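Local coordinates for protein rubber oxygenase (Streptomyces sp., PDB 5O1L) that cleaves the carbon-carbon backbone of poly(cis-1,4-isoprene) rubber by adding oxygen to its double bonds, using a non-covalently bound b-type heme, at residues 187-190 with 191-195. Residues are numbered along the deposited sequence; the frame is centred on the assembly and turned at random.
Sequences MIVT and AVKTR. With HEM (protoporphyrin IX containing Fe), chain C.
With chi1 at -58°, Thr194 turns its OG1 away from its own carbonyl carbon and back along the helix to the carbonyl of Thr190, while CG2, anti to the backbone N, is left for the heme. Thr194 OG1 donates to Thr190 O over 2.7 Å, from above the carbonyl plane, and Thr194 N reaches the same oxygen at 2.9 Å from the opposite face. Two donors of one residue thus grip a single carbonyl, and the hydroxyl bond holds chi1, and with it the direction of CG2. Thr194 CG2 then packs on the porphyrin, 3.4 Å from HEM C4A, and Thr194 OG1 lies 3.3 Å from the methyl carbon HEM CMA. The Thr190 side chain runs alongside that of Thr194; its own hydroxyl turns back to Ser186 O.

One residue earlier, Lys193 lies side by side with Val189. Extended beyond CG, Lys193 lays its methylenes along the isopropyl group, Lys193 CE coming to 3.6 Å from Val189 CG1, before NZ ends on the carbonyls of Leu79 and Trp82. Met187 CE lies 4.0 Å from Ala191 CB. The regular i to i+4 backbone bonds, such as Val192 N to Ile188 O, tie this first part of helix 187-204 together. Val192 faces helix 95-104, whereas Ile188 and Ala191 touch Met267 at the end of helix 251-267.

Thr194 belongs to the heme pocket and its side chain lies about 4 Å from that of His198, the inferred axial ligand of the heme iron, one turn further on. Because the hydroxyl spends its proton on Thr190 O, its hydrogen-bonding need is met inside the helix, and what Thr194 packs against the macrocycle is chiefly its apolar methyl.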
loop_
_atom_site.group_PDB
_atom_site.type_symbol
_atom_site.label_atom_id
_atom_site.label_comp_id
_atom_site.label_asym_id
_atom_site.label_seq_id
_atom_site.Cartn_x
_atom_site.Cartn_y
_atom_site.Cartn_z
ATOM N N MET A 187 1.176 -4.320 -13.476
ATOM C CA MET A 187 0.914 -3.218 -12.586
ATOM C C MET A 187 0.214 -2.074 -13.220
ATOM O O MET A 187 -0.509 -1.324 -12.516
ATOM C CB MET A 187 2.202 -2.750 -11.827
ATOM C CG MET A 187 2.000 -1.748 -10.714
ATOM S SD MET A 187 0.973 -2.450 -9.393
ATOM C CE MET A 187 -0.089 -1.078 -9.044
ATOM N N ILE A 188 0.357 -1.840 -14.521
ATOM C CA ILE A 188 -0.455 -0.779 -15.117
ATOM C C ILE A 188 -1.945 -1.125 -15.078
ATOM O O ILE A 188 -2.762 -0.304 -14.720
ATOM C CB ILE A 188 -0.027 -0.552 -16.547
ATOM C CG1 ILE A 188 1.441 -0.070 -16.583
ATOM C CG2 ILE A 188 -0.993 0.459 -17.209
ATOM C CD1 ILE A 188 2.049 0.017 -17.959
ATOM N N VAL A 189 -2.238 -2.371 -15.407
ATOM C CA VAL A 189 -3.600 -2.897 -15.296
ATOM C C VAL A 189 -4.137 -2.721 -13.882
ATOM O O VAL A 189 -5.213 -2.143 -13.708
ATOM C CB VAL A 189 -3.659 -4.329 -15.754
ATOM C CG1 VAL A 189 -5.041 -4.882 -15.586
ATOM C CG2 VAL A 189 -3.149 -4.424 -17.188
ATOM N N THR A 190 -3.360 -3.151 -12.877
ATOM C CA THR A 190 -3.793 -3.065 -11.492
ATOM C C THR A 190 -3.975 -1.626 -11.100
ATOM O O THR A 190 -4.923 -1.277 -10.439
ATOM C CB THR A 190 -2.728 -3.717 -10.601
ATOM O OG1 THR A 190 -2.776 -5.107 -10.931
ATOM C CG2 THR A 190 -3.020 -3.485 -9.110
ATOM N N ALA A 191 -3.027 -0.752 -11.488
ATOM C CA ALA A 191 -3.164 0.655 -11.138
ATOM C C ALA A 191 -4.387 1.316 -11.728
ATOM O O ALA A 191 -5.100 2.091 -11.049
ATOM C CB ALA A 191 -1.935 1.439 -11.553
ATOM N N VAL A 192 -4.666 1.076 -12.993
ATOM C CA VAL A 192 -5.792 1.666 -13.655
ATOM C C VAL A 192 -7.127 1.115 -13.031
ATOM O O VAL A 192 -8.032 1.892 -12.725
ATOM C CB VAL A 192 -5.765 1.453 -15.152
ATOM C CG1 VAL A 192 -7.092 1.858 -15.779
ATOM C CG2 VAL A 192 -4.621 2.184 -15.792
ATOM N N LYS A 193 -7.178 -0.189 -12.805
ATOM C CA LYS A 193 -8.363 -0.735 -12.156
ATOM C C LYS A 193 -8.536 -0.175 -10.762
ATOM O O LYS A 193 -9.661 0.097 -10.358
ATOM C CB LYS A 193 -8.251 -2.260 -12.137
ATOM C CG LYS A 193 -8.425 -2.896 -13.536
ATOM C CD LYS A 193 -8.423 -4.404 -13.472
ATOM C CE LYS A 193 -8.578 -4.987 -14.857
ATOM N NZ LYS A 193 -8.624 -6.464 -14.823
ATOM N N THR A 194 -7.439 -0.008 -9.977
ATOM C CA THR A 194 -7.526 0.576 -8.655
ATOM C C THR A 194 -8.035 1.976 -8.705
ATOM O O THR A 194 -8.862 2.393 -7.884
ATOM C CB THR A 194 -6.165 0.469 -7.943
ATOM O OG1 THR A 194 -5.737 -0.913 -7.857
ATOM C CG2 THR A 194 -6.227 1.177 -6.565
ATOM N N ARG A 195 -7.496 2.774 -9.647
ATOM C CA ARG A 195 -7.980 4.132 -9.810
ATOM C C ARG A 195 -9.488 4.175 -10.034
ATOM O O ARG A 195 -10.215 5.011 -9.488
ATOM C CB ARG A 195 -7.184 4.764 -10.929
ATOM C CG ARG A 195 -7.392 6.184 -11.181
ATOM C CD ARG A 195 -6.338 6.733 -12.083
ATOM N NE ARG A 195 -6.737 8.056 -12.308
ATOM C CZ ARG A 195 -6.313 8.848 -13.256
ATOM N NH1 ARG A 195 -5.472 8.401 -14.119
ATOM N NH2 ARG A 195 -6.805 10.073 -13.363
HETATM C CHA HEM C . -9.639 -0.597 -3.148
HETATM C CHB HEM C . -4.940 0.027 -3.412
HETATM C CHC HEM C . -5.342 4.099 -0.926
HETATM C CHD HEM C . -9.828 2.884 0.165
HETATM C C1A HEM C . -8.328 -0.696 -3.450
HETATM C C2A HEM C . -7.822 -1.765 -4.280
HETATM C C3A HEM C . -6.491 -1.612 -4.318
HETATM C C4A HEM C . -6.157 -0.469 -3.599
HETATM C CMA HEM C . -5.555 -2.545 -5.046
HETATM C CAA HEM C . -8.617 -2.897 -4.974
HETATM C CBA HEM C . -8.866 -4.046 -3.977
HETATM C CGA HEM C . -9.219 -5.281 -4.723
HETATM O O1A HEM C . -10.396 -5.300 -5.103
HETATM O O2A HEM C . -8.320 -6.184 -4.937
HETATM C C1B HEM C . -4.641 1.230 -2.780
HETATM C C2B HEM C . -3.318 1.748 -2.715
HETATM C C3B HEM C . -3.378 2.894 -2.054
HETATM C C4B HEM C . -4.763 3.094 -1.658
HETATM C CMB HEM C . -2.063 1.137 -3.303
HETATM C CAB HEM C . -2.439 3.935 -1.724
HETATM C CBB HEM C . -1.048 3.978 -2.057
HETATM C C1C HEM C . -6.623 4.141 -0.397
HETATM C C2C HEM C . -7.013 5.103 0.618
HETATM C C3C HEM C . -8.294 4.744 0.885
HETATM C C4C HEM C . -8.587 3.556 0.103
HETATM C CMC HEM C . -6.210 6.271 1.110
HETATM C CAC HEM C . -9.208 5.365 1.855
HETATM C CBC HEM C . -9.086 6.546 2.580
HETATM C C1D HEM C . -10.151 1.823 -0.640
HETATM C C2D HEM C . -11.495 1.213 -0.692
HETATM C C3D HEM C . -11.463 0.246 -1.602
HETATM C C4D HEM C . -10.110 0.267 -2.162
HETATM C CMD HEM C . -12.588 1.621 0.222
HETATM C CAD HEM C . -12.615 -0.712 -1.993
HETATM C CBD HEM C . -12.576 -1.884 -1.019
HETATM C CGD HEM C . -13.754 -2.813 -1.331
HETATM O O1D HEM C . -13.474 -3.979 -1.690
HETATM O O2D HEM C . -14.962 -2.462 -1.246
HETATM N NA HEM C . -7.303 0.109 -3.067
HETATM N NB HEM C . -5.441 2.068 -2.107
HETATM N NC HEM C . -7.556 3.185 -0.690
HETATM N ND HEM C . -9.374 1.270 -1.604
HETATM FE FE HEM C . -7.440 1.679 -1.882
#